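Local atomic coordinates of apical membrane antigen 1 (Babesia divergens, PDB entry 4APM), a protein that probably takes part in host cell invasion by an apicomplexan parasite, as a calcium-binding surface antigen of the moving junction. Residues P221-I226 with Y405-G410; C335-A340 with G367-R372. All blocks are in the same frame, centred on the assembly; numbering follows the deposited sequence.

Interaction 1 and interaction 2 lie side by side, their centres 12 Å apart, on the same side of the chain's centre and in one mixed sheet. Strands 225-231 and 335-339 are antiparallel neighbours there, and probable backbone bonds join the two contacts directly: I226 O to I337 N at 2.8 Å and D224 O to D339 N at 2.9 Å. Along the chain the order is 221-226, 335-340, 367-372, 405-410, so interaction 2 is nested within the loop that interaction 1 closes. Interaction 1 joins the 222-225 turn, probably in domain II, to the connection of hairpin 400-406/410-416, probably in domain III, whose strands lie at the other end of the same sheet from 335-339.

Interaction 1: P221-I226 with Y405-G410; sequences PVKDAI and YSESCG
K223 reaches over S408 to meet E407 in a salt bridge. Its CB lies 3.8 Å from S408 OG, and CG, anti to the backbone N (chi1 -173°), carries the chain on past the same hydroxyl. CD comes to 3.4 Å from E407 OE1; there a bend at chi3 (44°) swings CE so that it touches both E407 OE1 and S408 OG. NZ ends 2.7 Å from E407 OE1, on the carboxylate's anti lone pair, and the two side chains cross at about a right angle. A lysine suits the spot because its methylenes can lie against the S408 hydroxyl while the ammonium reaches the acid. D224, next in the chain, occupies the third position of a type II beta turn from V222 to A225, with the positive phi that this position requires. S408 OG donates to D224 OD2 at 2.7 Å, approaching on the anti side and 20° out of the carboxylate plane, while S408 N adds a weak bond to the same oxygen at 3.2 Å. The other oxygen, OD1, accepts from the backbone of G341, and a water, rather close to OD1, bridges it to the N-H of E407. D224 is a buried residue, and the protein donors would be expected to offset the charge of its carboxylate. S408 and E407 sit in the connection of a beta hairpin between strands 400-406 and 410-416, probably in domain III, and C409 of the same connection is in a disulfide with C361. S406 shapes the bend through an ST motif, its OG accepting from C409 N at 2.9 Å. The same hydroxyl donates to G410 O, which S406 N also grips. S408 OG, besides giving its proton to D224, accepts from the backbone N of F359.

Interaction 2: C335-A340 with G367-R372; sequences CLIIDA and GYIEPR
I337 lays its longer branch against the backbone of G367 and Y368 while its CG2 methyl meets I369. CG1 sits 3.4 Å from Y368 O and 3.8 Å from G367 CA; glycine suits this place, since it has no side chain to hold the isoleucine off. The second torsion of I337 is well away from a staggered value (chi2 100°), and CD1 stays near the same carbonyl, 3.6 Å from Y368 O. With CG1 of I369 in the crowded position between backbone N and carbonyl carbon (chi1 63°), CG2 is anti to the carbonyl carbon, and it is this methyl that makes the contact. It lies 3.7 Å from I337 CG2 and 4.1 Å from D339 OD1, so one beta-branched side chain touches an apolar and a polar neighbour. The side chain of Y368 sets out away from strand 335-339, and R372 NH2 stands 4.2 Å above its ring plane, over the centre. The contact rests on van der Waals packing, and the C335-C235 disulfide ties strand 335-339 to strand 234-237. In the sheet, consistent with a PAN-like fold, strands 225-231 and 234-237 come between 335-339 and 367-368, which nevertheless meet here, consistent with a strongly curled sheet; L336 packs against helix 8-16 and strand 225-231.

Interaction 1: P221-I226 with Y405-G410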
ATOM      1  N   PRO A 221       3.315  -5.448  -4.858  1.00 23.88           N
ATOM      2  CA  PRO A 221       3.694  -6.672  -4.168  1.00 23.62           C
ATOM      3  C   PRO A 221       5.084  -7.162  -4.657  1.00 26.50           C
ATOM      4  O   PRO A 221       5.379  -7.085  -5.860  1.00 26.31           O
ATOM      5  CB  PRO A 221       2.592  -7.663  -4.589  1.00 21.18           C
ATOM      6  CG  PRO A 221       1.426  -6.801  -4.921  1.00 21.30           C
ATOM      7  CD  PRO A 221       2.035  -5.589  -5.573  1.00 20.98           C
ATOM      8  N   VAL A 222       5.938  -7.604  -3.738  1.00 25.62           N
ATOM      9  CA  VAL A 222       7.175  -8.262  -4.133  1.00 26.55           C
ATOM     10  C   VAL A 222       6.980  -9.786  -4.149  1.00 31.27           C
ATOM     11  O   VAL A 222       6.662 -10.411  -3.103  1.00 29.22           O
ATOM     12  CB  VAL A 222       8.350  -7.856  -3.238  1.00 27.73           C
ATOM     13  CG1 VAL A 222       9.652  -8.422  -3.781  1.00 23.66           C
ATOM     14  CG2 VAL A 222       8.429  -6.326  -3.130  1.00 25.59           C
ATOM     15  N   LYS A 223       7.106 -10.366  -5.349  1.00 29.65           N
ATOM     16  CA  LYS A 223       6.892 -11.807  -5.570  1.00 30.29           C
ATOM     17  C   LYS A 223       7.994 -12.583  -4.889  1.00 28.15           C
ATOM     18  O   LYS A 223       9.107 -12.087  -4.776  1.00 29.82           O
ATOM     19  CB  LYS A 223       6.881 -12.123  -7.074  1.00 30.70           C
ATOM     20  CG  LYS A 223       6.498 -13.549  -7.402  1.00 34.57           C
ATOM     21  CD  LYS A 223       6.211 -13.741  -8.888  1.00 36.24           C
ATOM     22  CE  LYS A 223       7.246 -13.062  -9.767  1.00 39.87           C
ATOM     23  NZ  LYS A 223       7.119 -13.462 -11.199  1.00 44.15           N
ATOM     24  N   ASP A 224       7.652 -13.759  -4.365  1.00 29.60           N
ATOM     25  CA  ASP A 224       8.612 -14.684  -3.726  1.00 29.06           C
ATOM     26  C   ASP A 224       9.302 -14.096  -2.506  1.00 29.61           C
ATOM     27  O   ASP A 224      10.466 -14.409  -2.238  1.00 31.41           O
ATOM     28  CB  ASP A 224       9.655 -15.176  -4.733  1.00 28.82           C
ATOM     29  CG  ASP A 224       9.033 -15.877  -5.913  1.00 31.68           C
ATOM     30  OD1 ASP A 224       8.147 -16.738  -5.728  1.00 36.49           O
ATOM     31  OD2 ASP A 224       9.392 -15.531  -7.036  1.00 36.33           O
ATOM     32  N   ALA A 225       8.590 -13.242  -1.769  1.00 31.27           N
ATOM     33  CA  ALA A 225       9.200 -12.485  -0.654  1.00 28.52           C
ATOM     34  C   ALA A 225       8.378 -12.545   0.604  1.00 27.79           C
ATOM     35  O   ALA A 225       7.139 -12.477   0.566  1.00 27.79           O
ATOM     36  CB  ALA A 225       9.426 -11.029  -1.052  1.00 30.86           C
ATOM     37  N   ILE A 226       9.089 -12.615   1.720  1.00 28.10           N
ATOM     38  CA  ILE A 226       8.521 -12.487   3.041  1.00 28.64           C
ATOM     39  C   ILE A 226       9.239 -11.306   3.694  1.00 31.85           C
ATOM     40  O   ILE A 226      10.464 -11.185   3.583  1.00 29.08           O
ATOM     41  CB  ILE A 226       8.835 -13.722   3.898  1.00 28.96           C
ATOM     42  CG1 ILE A 226       8.176 -14.976   3.323  1.00 29.63           C
ATOM     43  CG2 ILE A 226       8.447 -13.492   5.362  1.00 28.12           C
ATOM     44  CD1 ILE A 226       8.706 -16.250   3.946  1.00 28.83           C
ATOM     45  N   TYR A 405      12.985 -23.752  -7.091  1.00 39.55           N
ATOM     46  CA  TYR A 405      12.746 -22.778  -8.141  1.00 44.56           C
ATOM     47  C   TYR A 405      11.970 -21.585  -7.615  1.00 46.58           C
ATOM     48  O   TYR A 405      11.003 -21.765  -6.888  1.00 46.15           O
ATOM     49  CB  TYR A 405      11.948 -23.409  -9.273  1.00 45.39           C
ATOM     50  CG  TYR A 405      11.637 -22.453 -10.395  1.00 51.36           C
ATOM     51  CD1 TYR A 405      12.604 -22.124 -11.350  1.00 50.60           C
ATOM     52  CD2 TYR A 405      10.380 -21.870 -10.503  1.00 56.16           C
ATOM     53  CE1 TYR A 405      12.328 -21.227 -12.368  1.00 52.65           C
ATOM     54  CE2 TYR A 405      10.090 -20.985 -11.526  1.00 57.14           C
ATOM     55  CZ  TYR A 405      11.061 -20.664 -12.455  1.00 54.71           C
ATOM     56  OH  TYR A 405      10.754 -19.783 -13.473  1.00 61.07           O
ATOM     57  N   SER A 406      12.370 -20.378  -8.031  1.00 45.36           N
ATOM     58  CA  SER A 406      11.535 -19.173  -7.890  1.00 44.71           C
ATOM     59  C   SER A 406      11.390 -18.465  -9.228  1.00 42.64           C
ATOM     60  O   SER A 406      12.367 -18.330  -9.949  1.00 42.85           O
ATOM     61  CB  SER A 406      12.164 -18.209  -6.880  1.00 42.80           C
ATOM     62  OG  SER A 406      13.108 -17.369  -7.513  1.00 45.22           O
ATOM     63  N   GLU A 407      10.189 -17.967  -9.534  1.00 42.30           N
ATOM     64  CA  GLU A 407       9.974 -17.159 -10.739  1.00 42.84           C
ATOM     65  C   GLU A 407      10.872 -15.926 -10.810  1.00 42.62           C
ATOM     66  O   GLU A 407      11.146 -15.428 -11.894  1.00 43.70           O
ATOM     67  CB  GLU A 407       8.521 -16.696 -10.834  1.00 49.48           C
ATOM     68  CG  GLU A 407       7.573 -17.681 -11.497  1.00 52.73           C
ATOM     69  CD  GLU A 407       6.155 -17.128 -11.613  1.00 61.56           C
ATOM     70  OE1 GLU A 407       5.983 -15.897 -11.471  1.00 61.79           O
ATOM     71  OE2 GLU A 407       5.209 -17.920 -11.840  1.00 60.17           O
ATOM     72  N   SER A 408      11.254 -15.381  -9.658  1.00 38.18           N
ATOM     73  CA  SER A 408      11.903 -14.072  -9.624  1.00 41.02           C
ATOM     74  C   SER A 408      13.362 -14.275  -9.979  1.00 45.89           C
ATOM     75  O   SER A 408      13.956 -13.498 -10.732  1.00 44.03           O
ATOM     76  CB  SER A 408      11.817 -13.439  -8.219  1.00 39.15           C
ATOM     77  OG  SER A 408      10.480 -13.178  -7.834  1.00 37.53           O
ATOM     78  N   CYS A 409      13.953 -15.304  -9.385  1.00 42.00           N
ATOM     79  CA  CYS A 409      15.381 -15.464  -9.444  1.00 43.23           C
ATOM     80  C   CYS A 409      15.804 -16.854  -9.920  1.00 46.15           C
ATOM     81  O   CYS A 409      16.958 -17.230  -9.776  1.00 44.56           O
ATOM     82  CB  CYS A 409      15.982 -15.136  -8.087  1.00 44.76           C
ATOM     83  SG  CYS A 409      15.523 -13.474  -7.516  1.00 52.83           S
ATOM     84  N   GLY A 410      14.877 -17.604 -10.517  1.00 43.87           N
ATOM     85  CA  GLY A 410      15.107 -19.038 -10.732  1.00 47.25           C
ATOM     86  C   GLY A 410      15.516 -19.720  -9.432  1.00 50.58           C
ATOM     87  O   GLY A 410      14.897 -19.480  -8.381  1.00 52.10           O
TER
HETATM   88  O   HOH W   1       7.851 -18.303  -7.619  1.00 37.64           O

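Interaction 2: C335-A340 with G367-R372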
ATOM      1  N   CYS A 335      14.235  -5.774   5.640  1.00 36.60           N
ATOM      2  CA  CYS A 335      14.794  -6.735   4.673  1.00 36.01           C
ATOM      3  C   CYS A 335      13.736  -7.744   4.220  1.00 37.62           C
ATOM      4  O   CYS A 335      12.627  -7.809   4.780  1.00 38.79           O
ATOM      5  CB  CYS A 335      15.958  -7.484   5.305  1.00 38.67           C
ATOM      6  SG  CYS A 335      15.422  -8.377   6.777  1.00 41.60           S
ATOM      7  N   LEU A 336      14.091  -8.549   3.224  1.00 33.13           N
ATOM      8  CA  LEU A 336      13.197  -9.573   2.695  1.00 33.65           C
ATOM      9  C   LEU A 336      13.888 -10.948   2.796  1.00 35.50           C
ATOM     10  O   LEU A 336      15.108 -11.024   2.774  1.00 33.09           O
ATOM     11  CB  LEU A 336      12.832  -9.265   1.233  1.00 30.53           C
ATOM     12  CG  LEU A 336      12.185  -7.919   0.872  1.00 31.26           C
ATOM     13  CD1 LEU A 336      11.886  -7.857  -0.617  1.00 27.77           C
ATOM     14  CD2 LEU A 336      10.921  -7.652   1.675  1.00 24.77           C
ATOM     15  N   ILE A 337      13.090 -12.002   2.961  1.00 31.94           N
ATOM     16  CA  ILE A 337      13.531 -13.384   2.890  1.00 32.83           C
ATOM     17  C   ILE A 337      12.951 -13.973   1.596  1.00 36.01           C
ATOM     18  O   ILE A 337      11.769 -13.760   1.301  1.00 33.77           O
ATOM     19  CB  ILE A 337      12.947 -14.180   4.074  1.00 37.59           C
ATOM     20  CG1 ILE A 337      13.502 -13.674   5.392  1.00 36.80           C
ATOM     21  CG2 ILE A 337      13.128 -15.683   3.893  1.00 37.47           C
ATOM     22  CD1 ILE A 337      12.560 -12.739   6.121  1.00 43.48           C
ATOM     23  N   ILE A 338      13.757 -14.674   0.798  1.00 32.22           N
ATOM     24  CA  ILE A 338      13.183 -15.267  -0.397  1.00 35.24           C
ATOM     25  C   ILE A 338      12.419 -16.548  -0.054  1.00 36.68           C
ATOM     26  O   ILE A 338      12.808 -17.300   0.851  1.00 38.08           O
ATOM     27  CB  ILE A 338      14.190 -15.462  -1.568  1.00 39.81           C
ATOM     28  CG1 ILE A 338      13.429 -15.789  -2.858  1.00 41.73           C
ATOM     29  CG2 ILE A 338      15.202 -16.564  -1.273  1.00 39.32           C
ATOM     30  CD1 ILE A 338      14.300 -16.310  -3.981  1.00 50.27           C
ATOM     31  N   ASP A 339      11.282 -16.730  -0.712  1.00 36.30           N
ATOM     32  CA  ASP A 339      10.424 -17.879  -0.478  1.00 37.45           C
ATOM     33  C   ASP A 339       9.381 -17.970  -1.593  1.00 37.53           C
ATOM     34  O   ASP A 339       8.538 -17.099  -1.714  1.00 41.71           O
ATOM     35  CB  ASP A 339       9.743 -17.774   0.893  1.00 37.72           C
ATOM     36  CG  ASP A 339       8.855 -18.960   1.188  1.00 47.35           C
ATOM     37  OD1 ASP A 339       9.377 -20.097   1.249  1.00 50.08           O
ATOM     38  OD2 ASP A 339       7.628 -18.766   1.331  1.00 56.20           O
ATOM     39  N   ALA A 340       9.478 -19.003  -2.432  1.00 34.72           N
ATOM     40  CA  ALA A 340       8.600 -19.156  -3.595  1.00 33.60           C
ATOM     41  C   ALA A 340       7.140 -19.178  -3.204  1.00 34.93           C
ATOM     42  O   ALA A 340       6.764 -19.863  -2.260  1.00 34.81           O
ATOM     43  CB  ALA A 340       8.950 -20.433  -4.358  1.00 39.37           C
ATOM     44  N   GLY A 367      18.114 -15.769   5.058  1.00 38.89           N
ATOM     45  CA  GLY A 367      16.814 -15.476   5.667  1.00 39.44           C
ATOM     46  C   GLY A 367      16.209 -16.624   6.459  1.00 43.77           C
ATOM     47  O   GLY A 367      16.347 -17.793   6.073  1.00 46.82           O
ATOM     48  N   TYR A 368      15.538 -16.299   7.567  1.00 40.81           N
ATOM     49  CA  TYR A 368      14.624 -17.248   8.213  1.00 41.10           C
ATOM     50  C   TYR A 368      13.202 -17.015   7.756  1.00 42.37           C
ATOM     51  O   TYR A 368      12.692 -15.908   7.892  1.00 41.26           O
ATOM     52  CB  TYR A 368      14.709 -17.141   9.733  1.00 43.40           C
ATOM     53  CG  TYR A 368      16.053 -17.547  10.256  1.00 47.18           C
ATOM     54  CD1 TYR A 368      17.174 -16.744  10.037  1.00 47.91           C
ATOM     55  CD2 TYR A 368      16.238 -18.789  10.867  1.00 49.86           C
ATOM     56  CE1 TYR A 368      18.432 -17.137  10.462  1.00 51.31           C
ATOM     57  CE2 TYR A 368      17.486 -19.183  11.316  1.00 53.65           C
ATOM     58  CZ  TYR A 368      18.582 -18.352  11.108  1.00 56.73           C
ATOM     59  OH  TYR A 368      19.833 -18.743  11.530  1.00 57.46           O
ATOM     60  N   ILE A 369      12.572 -18.045   7.182  1.00 40.17           N
ATOM     61  CA  ILE A 369      11.187 -17.929   6.720  1.00 40.96           C
ATOM     62  C   ILE A 369      10.147 -17.800   7.854  1.00 46.41           C
ATOM     63  O   ILE A 369       9.122 -17.133   7.685  1.00 44.14           O
ATOM     64  CB  ILE A 369      10.774 -19.073   5.762  1.00 44.15           C
ATOM     65  CG1 ILE A 369      10.828 -20.432   6.457  1.00 43.80           C
ATOM     66  CG2 ILE A 369      11.601 -19.049   4.482  1.00 40.26           C
ATOM     67  CD1 ILE A 369      10.127 -21.531   5.690  1.00 45.23           C
ATOM     68  N   GLU A 370      10.396 -18.460   8.987  1.00 45.88           N
ATOM     69  CA  GLU A 370       9.454 -18.455  10.113  1.00 47.06           C
ATOM     70  C   GLU A 370       9.839 -17.379  11.111  1.00 45.95           C
ATOM     71  O   GLU A 370      11.010 -17.232  11.452  1.00 41.43           O
ATOM     72  CB  GLU A 370       9.429 -19.813  10.836  1.00 52.93           C
ATOM     73  CG  GLU A 370       8.524 -20.872  10.228  1.00 52.31           C
ATOM     74  CD  GLU A 370       7.049 -20.558  10.400  1.00 66.68           C
ATOM     75  OE1 GLU A 370       6.603 -20.357  11.555  1.00 67.28           O
ATOM     76  OE2 GLU A 370       6.331 -20.516   9.375  1.00 74.23           O
ATOM     77  N   PRO A 371       8.840 -16.643  11.616  1.00 47.98           N
ATOM     78  CA  PRO A 371       9.011 -15.718  12.730  1.00 49.76           C
ATOM     79  C   PRO A 371       9.607 -16.373  13.970  1.00 55.20           C
ATOM     80  O   PRO A 371       9.706 -17.592  14.052  1.00 62.90           O
ATOM     81  CB  PRO A 371       7.579 -15.283  13.029  1.00 49.50           C
ATOM     82  CG  PRO A 371       6.875 -15.398  11.721  1.00 47.77           C
ATOM     83  CD  PRO A 371       7.469 -16.616  11.080  1.00 45.63           C
ATOM     84  N   ARG A 372       9.942 -15.568  14.963  1.00 61.25           N
ATOM     85  CA  ARG A 372      10.178 -16.098  16.301  1.00 59.63           C
ATOM     86  C   ARG A 372       9.394 -15.293  17.352  1.00 54.92           C
ATOM     87  O   ARG A 372       9.963 -14.442  18.044  1.00 57.50           O
ATOM     88  CB  ARG A 372      11.679 -16.110  16.612  1.00 60.36           C
ATOM     89  CG  ARG A 372      12.572 -16.059  15.385  1.00 65.51           C
ATOM     90  CD  ARG A 372      13.727 -17.034  15.515  1.00 76.47           C
ATOM     91  NE  ARG A 372      14.990 -16.441  15.096  1.00 79.15           N
ATOM     92  CZ  ARG A 372      16.148 -17.090  15.081  1.00 83.66           C
ATOM     93  NH1 ARG A 372      16.202 -18.355  15.471  1.00 87.42           N
ATOM     94  NH2 ARG A 372      17.255 -16.473  14.685  1.00 83.07           N
TER